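Local coordinates for protein sensor histidine kinase (Clostridium perfringens, PDB 4ONX) that probably senses an extracellular signal through its single cache domain and relays it to a histidine kinase module, at residues E[62-65]-E[66-69]; E[36-39]-E[40-44]. All blocks are in the same frame, centred on the assembly; numbering follows the deposited sequence.

Contacts 1 and 2 are both local contacts between residues three to four apart within one helix of the cache domain, and neither touches the other: their centres are about 19 Å apart. Residues 36-44 (contact 2) lie on helix 33-47, whose L39 and A43 rest on the sheet, while residues 62-69 (contact 1) are the N-cap and first turns of helix 63-75. Both are partly buried and both meet the second subunit, yet their chemistry differs. Contact 1 carries charge to the subunit interface, where a carboxylate binds zinc and an arginine lies alongside it. Contact 2 has no metal; its polar feature is a threonine hydroxyl turned back onto its own helix, beside side chains that pack against neighbours.

Contact 1. Residues E[62-65]-E[66-69]; sequences NSRI and QEYT. With ZN (zinc ion), chain O.
Backbone bonds one turn apart open helix 63-75, with E67 N reaching S63 O at 2.8 Å, flanked by the bonds from Q66 N to N62 O and from Y68 N to R64 O. N62 caps this start: its side-chain OD1 accepts from R64 N (2.8 Å), with the donor tilted from the plane of the side-chain amide. R64 and E67 then lie side by side and point the same way. The arginine chain bends at chi2 and chi3, which folds its guanidinium along the helix, and CG of E67 meets its edge in the plane. NH1 of R64 is 3.5 Å from OE1 of E67, a loose approach with the two planes 48° apart. The stronger partners of both groups are across the interface: R64 forms salt bridges with E74 and E67 of the second subunit, and OE2 of E67 bonds to R64 of that subunit. OE1 of E67 binds zinc at 2.0 Å. On the buried side, I65 packs against helix 50-58, and T69 OG1 donates to Q66 O at 2.6 Å, sharing that carbonyl with T69 N. An Asn N-cap thus begins a helix that supplies E67 and H71, half of an intersubunit zinc site completed by the same two residues of the second subunit.

Contact 2. Residues E[36-39]-E[40-44]; sequences RNTL and KETAF
T42 carries its hydroxyl beside the backbone N and anti to the carbonyl carbon (chi1 -61°), the torsion that swings OG1 back over the preceding turn, and T38 has the same setting. The two threonines consequently lie side by side, pointing the same way, with CG2 of T38 3.9 Å from OG1 of T42. That hydroxyl donates to T38 O at 2.7 Å, and T42 N reaches the same oxygen at 3.0 Å. The two donors approach from opposite faces of the carbonyl plane, so one acceptor is gripped twice, and the hydroxyl bond would hold the buried T42 side chain in this rotation. T38 OG1 in turn bonds to D34 O, repeating the pattern one turn earlier.

E41 holds CG between its backbone N and carbonyl carbon (chi1 71°), and the chain runs out extended from there. Its CG lies beside T38 O, while OE2 lies 3.7 Å from CA of T38, so the carboxylate reaches back along the helix. The main-chain bonds continue through the segment, E41 N to N37 O at 2.9 Å and A43 N to L39 O at 3.0 Å.

The faces of the helix meet different surroundings. L39 and A43 pack on V149 of strand 142-153, and A43 also touches W133 and Q135 of strand 129-139. T38 and T42 touch I76, E41 and T42 meet P50 of the second subunit, and R36 forms a cation-pi contact with Y120 of the third. Threonine hydroxyls bonded to the carbonyl four residues back are a familiar feature of alpha-helices, and here they occur in the N-terminal helix of a cache domain, packed between its antiparallel sheet and neighbouring subunits.

Contact 1. Residues E[62-65]-E[66-69]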
loop_
_atom_site.group_PDB
_atom_site.type_symbol
_atom_site.label_atom_id
_atom_site.label_comp_id
_atom_site.label_asym_id
_atom_site.label_seq_id
_atom_site.Cartn_x
_atom_site.Cartn_y
_atom_site.Cartn_z
ATOM N N ASN E 62 -12.041 -9.266 5.866
ATOM C CA ASN E 62 -11.652 -7.886 5.584
ATOM C C ASN E 62 -10.178 -7.654 5.868
ATOM O O ASN E 62 -9.760 -7.639 7.021
ATOM C CB ASN E 62 -12.499 -6.943 6.423
ATOM C CG ASN E 62 -12.183 -5.486 6.170
ATOM O OD1 ASN E 62 -11.142 -5.145 5.613
ATOM N ND2 ASN E 62 -13.087 -4.616 6.583
ATOM N N SER E 63 -9.403 -7.440 4.810
ATOM C CA SER E 63 -7.954 -7.247 4.933
ATOM C C SER E 63 -7.530 -6.052 5.798
ATOM O O SER E 63 -6.415 -6.044 6.318
ATOM C CB SER E 63 -7.314 -7.131 3.551
ATOM O OG SER E 63 -7.789 -5.983 2.876
ATOM N N ARG E 64 -8.384 -5.040 5.930
ATOM C CA ARG E 64 -8.044 -3.885 6.769
ATOM C C ARG E 64 -8.062 -4.298 8.231
ATOM O O ARG E 64 -7.272 -3.792 9.028
ATOM C CB ARG E 64 -8.995 -2.719 6.525
ATOM C CG ARG E 64 -8.945 -2.164 5.110
ATOM C CD ARG E 64 -7.713 -1.323 4.804
ATOM N NE ARG E 64 -7.584 -0.140 5.669
ATOM C CZ ARG E 64 -6.636 0.063 6.590
ATOM N NH1 ARG E 64 -5.646 -0.805 6.762
ATOM N NH2 ARG E 64 -6.648 1.184 7.314
ATOM N N ILE E 65 -8.963 -5.210 8.588
ATOM C CA ILE E 65 -9.009 -5.711 9.957
ATOM C C ILE E 65 -7.749 -6.515 10.169
ATOM O O ILE E 65 -7.092 -6.436 11.207
ATOM C CB ILE E 65 -10.186 -6.665 10.206
ATOM C CG1 ILE E 65 -11.527 -5.981 9.942
ATOM C CG2 ILE E 65 -10.139 -7.190 11.634
ATOM C CD1 ILE E 65 -11.829 -4.830 10.864
ATOM N N GLN E 66 -7.428 -7.313 9.168
ATOM C CA GLN E 66 -6.259 -8.149 9.218
ATOM C C GLN E 66 -5.070 -7.227 9.534
ATOM O O GLN E 66 -4.330 -7.442 10.497
ATOM C CB GLN E 66 -6.092 -8.859 7.871
ATOM C CG GLN E 66 -5.441 -10.231 7.934
ATOM C CD GLN E 66 -4.012 -10.207 8.391
ATOM O OE1 GLN E 66 -3.324 -9.196 8.273
ATOM N NE2 GLN E 66 -3.539 -11.343 8.880
ATOM N N GLU E 67 -4.943 -6.159 8.755
ATOM C CA GLU E 67 -3.860 -5.194 8.939
ATOM C C GLU E 67 -3.914 -4.539 10.327
ATOM O O GLU E 67 -2.874 -4.279 10.944
ATOM C CB GLU E 67 -3.912 -4.140 7.823
ATOM C CG GLU E 67 -2.686 -3.233 7.712
ATOM C CD GLU E 67 -2.599 -2.166 8.785
ATOM O OE1 GLU E 67 -3.627 -1.869 9.416
ATOM O OE2 GLU E 67 -1.506 -1.606 8.977
ATOM N N TYR E 68 -5.122 -4.271 10.817
ATOM C CA TYR E 68 -5.293 -3.645 12.125
ATOM C C TYR E 68 -4.534 -4.371 13.232
ATOM O O TYR E 68 -3.968 -3.736 14.123
ATOM C CB TYR E 68 -6.781 -3.563 12.487
ATOM C CG TYR E 68 -7.036 -3.014 13.876
ATOM C CD1 TYR E 68 -7.081 -1.658 14.097
ATOM C CD2 TYR E 68 -7.236 -3.859 14.955
ATOM C CE1 TYR E 68 -7.320 -1.149 15.354
ATOM C CE2 TYR E 68 -7.477 -3.361 16.219
ATOM C CZ TYR E 68 -7.514 -1.997 16.410
ATOM O OH TYR E 68 -7.748 -1.460 17.658
ATOM N N THR E 69 -4.527 -5.695 13.172
ATOM C CA THR E 69 -3.866 -6.493 14.194
ATOM C C THR E 69 -2.345 -6.375 14.153
ATOM O O THR E 69 -1.667 -6.643 15.147
ATOM C CB THR E 69 -4.194 -7.992 14.052
ATOM O OG1 THR E 69 -3.695 -8.478 12.802
ATOM C CG2 THR E 69 -5.695 -8.241 14.152
HETATM ZN ZN ZN O . -3.335 0.000 10.204
#

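Contact 2. Residues E[36-39]-E[40-44]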
loop_
_atom_site.group_PDB
_atom_site.type_symbol
_atom_site.label_atom_id
_atom_site.label_comp_id
_atom_site.label_asym_id
_atom_site.label_seq_id
_atom_site.Cartn_x
_atom_site.Cartn_y
_atom_site.Cartn_z
ATOM N N ARG E 36 1.754 -10.282 31.974
ATOM C CA ARG E 36 0.392 -10.770 32.119
ATOM C C ARG E 36 -0.595 -9.625 31.880
ATOM O O ARG E 36 -1.581 -9.793 31.159
ATOM C CB ARG E 36 0.167 -11.408 33.507
ATOM C CG ARG E 36 1.114 -12.578 33.809
ATOM C CD ARG E 36 0.877 -13.399 35.103
ATOM N NE ARG E 36 1.448 -14.722 34.877
ATOM C CZ ARG E 36 0.768 -15.833 34.610
ATOM N NH1 ARG E 36 1.440 -16.954 34.393
ATOM N NH2 ARG E 36 -0.560 -15.844 34.584
ATOM N N ASN E 37 -0.302 -8.458 32.454
ATOM C CA ASN E 37 -1.204 -7.301 32.323
ATOM C C ASN E 37 -1.249 -6.829 30.863
ATOM O O ASN E 37 -2.326 -6.709 30.287
ATOM C CB ASN E 37 -0.875 -6.155 33.309
ATOM C CG ASN E 37 -2.098 -5.655 34.102
ATOM O OD1 ASN E 37 -3.153 -6.292 34.158
ATOM N ND2 ASN E 37 -1.923 -4.526 34.776
ATOM N N THR E 38 -0.087 -6.617 30.245
ATOM C CA THR E 38 -0.051 -6.198 28.846
ATOM C C THR E 38 -0.896 -7.087 27.949
ATOM O O THR E 38 -1.640 -6.604 27.089
ATOM C CB THR E 38 1.378 -6.244 28.295
ATOM O OG1 THR E 38 2.212 -5.392 29.074
ATOM C CG2 THR E 38 1.431 -5.790 26.840
ATOM N N LEU E 39 -0.767 -8.394 28.121
ATOM C CA LEU E 39 -1.525 -9.310 27.298
ATOM C C LEU E 39 -3.026 -9.117 27.494
ATOM O O LEU E 39 -3.787 -9.085 26.524
ATOM C CB LEU E 39 -1.152 -10.760 27.616
ATOM C CG LEU E 39 0.298 -11.213 27.417
ATOM C CD1 LEU E 39 0.416 -12.690 27.756
ATOM C CD2 LEU E 39 0.786 -10.975 25.996
ATOM N N LYS E 40 -3.444 -8.984 28.746
ATOM C CA LYS E 40 -4.870 -8.862 29.063
ATOM C C LYS E 40 -5.444 -7.545 28.543
ATOM O O LYS E 40 -6.483 -7.542 27.883
ATOM C CB LYS E 40 -5.074 -9.039 30.587
ATOM C CG LYS E 40 -6.533 -9.295 31.166
ATOM C CD LYS E 40 -7.417 -8.112 31.616
ATOM C CE LYS E 40 -8.687 -8.631 32.314
ATOM N NZ LYS E 40 -9.634 -7.551 32.734
ATOM N N GLU E 41 -4.753 -6.435 28.791
ATOM C CA GLU E 41 -5.259 -5.122 28.349
ATOM C C GLU E 41 -5.332 -5.087 26.815
ATOM O O GLU E 41 -6.336 -4.667 26.228
ATOM C CB GLU E 41 -4.441 -3.955 28.944
ATOM C CG GLU E 41 -3.044 -3.790 28.383
ATOM C CD GLU E 41 -2.301 -2.613 29.009
ATOM O OE1 GLU E 41 -2.964 -1.625 29.403
ATOM O OE2 GLU E 41 -1.050 -2.660 29.083
ATOM N N THR E 42 -4.296 -5.599 26.166
ATOM C CA THR E 42 -4.257 -5.615 24.719
ATOM C C THR E 42 -5.436 -6.382 24.143
ATOM O O THR E 42 -6.119 -5.911 23.229
ATOM C CB THR E 42 -2.950 -6.242 24.226
ATOM O OG1 THR E 42 -1.850 -5.460 24.697
ATOM C CG2 THR E 42 -2.910 -6.290 22.711
ATOM N N ALA E 43 -5.668 -7.570 24.676
ATOM C CA ALA E 43 -6.752 -8.412 24.191
ATOM C C ALA E 43 -8.096 -7.789 24.495
ATOM O O ALA E 43 -9.014 -7.848 23.690
ATOM C CB ALA E 43 -6.667 -9.792 24.823
ATOM N N PHE E 44 -8.208 -7.197 25.668
ATOM C CA PHE E 44 -9.453 -6.596 26.064
ATOM C C PHE E 44 -9.775 -5.435 25.152
ATOM O O PHE E 44 -10.885 -5.320 24.626
ATOM C CB PHE E 44 -9.384 -6.140 27.520
ATOM C CG PHE E 44 -10.612 -5.414 27.976
ATOM C CD1 PHE E 44 -11.771 -6.113 28.268
ATOM C CD2 PHE E 44 -10.615 -4.030 28.099
ATOM C CE1 PHE E 44 -12.914 -5.445 28.674
ATOM C CE2 PHE E 44 -11.752 -3.355 28.506
ATOM C CZ PHE E 44 -12.905 -4.064 28.793
#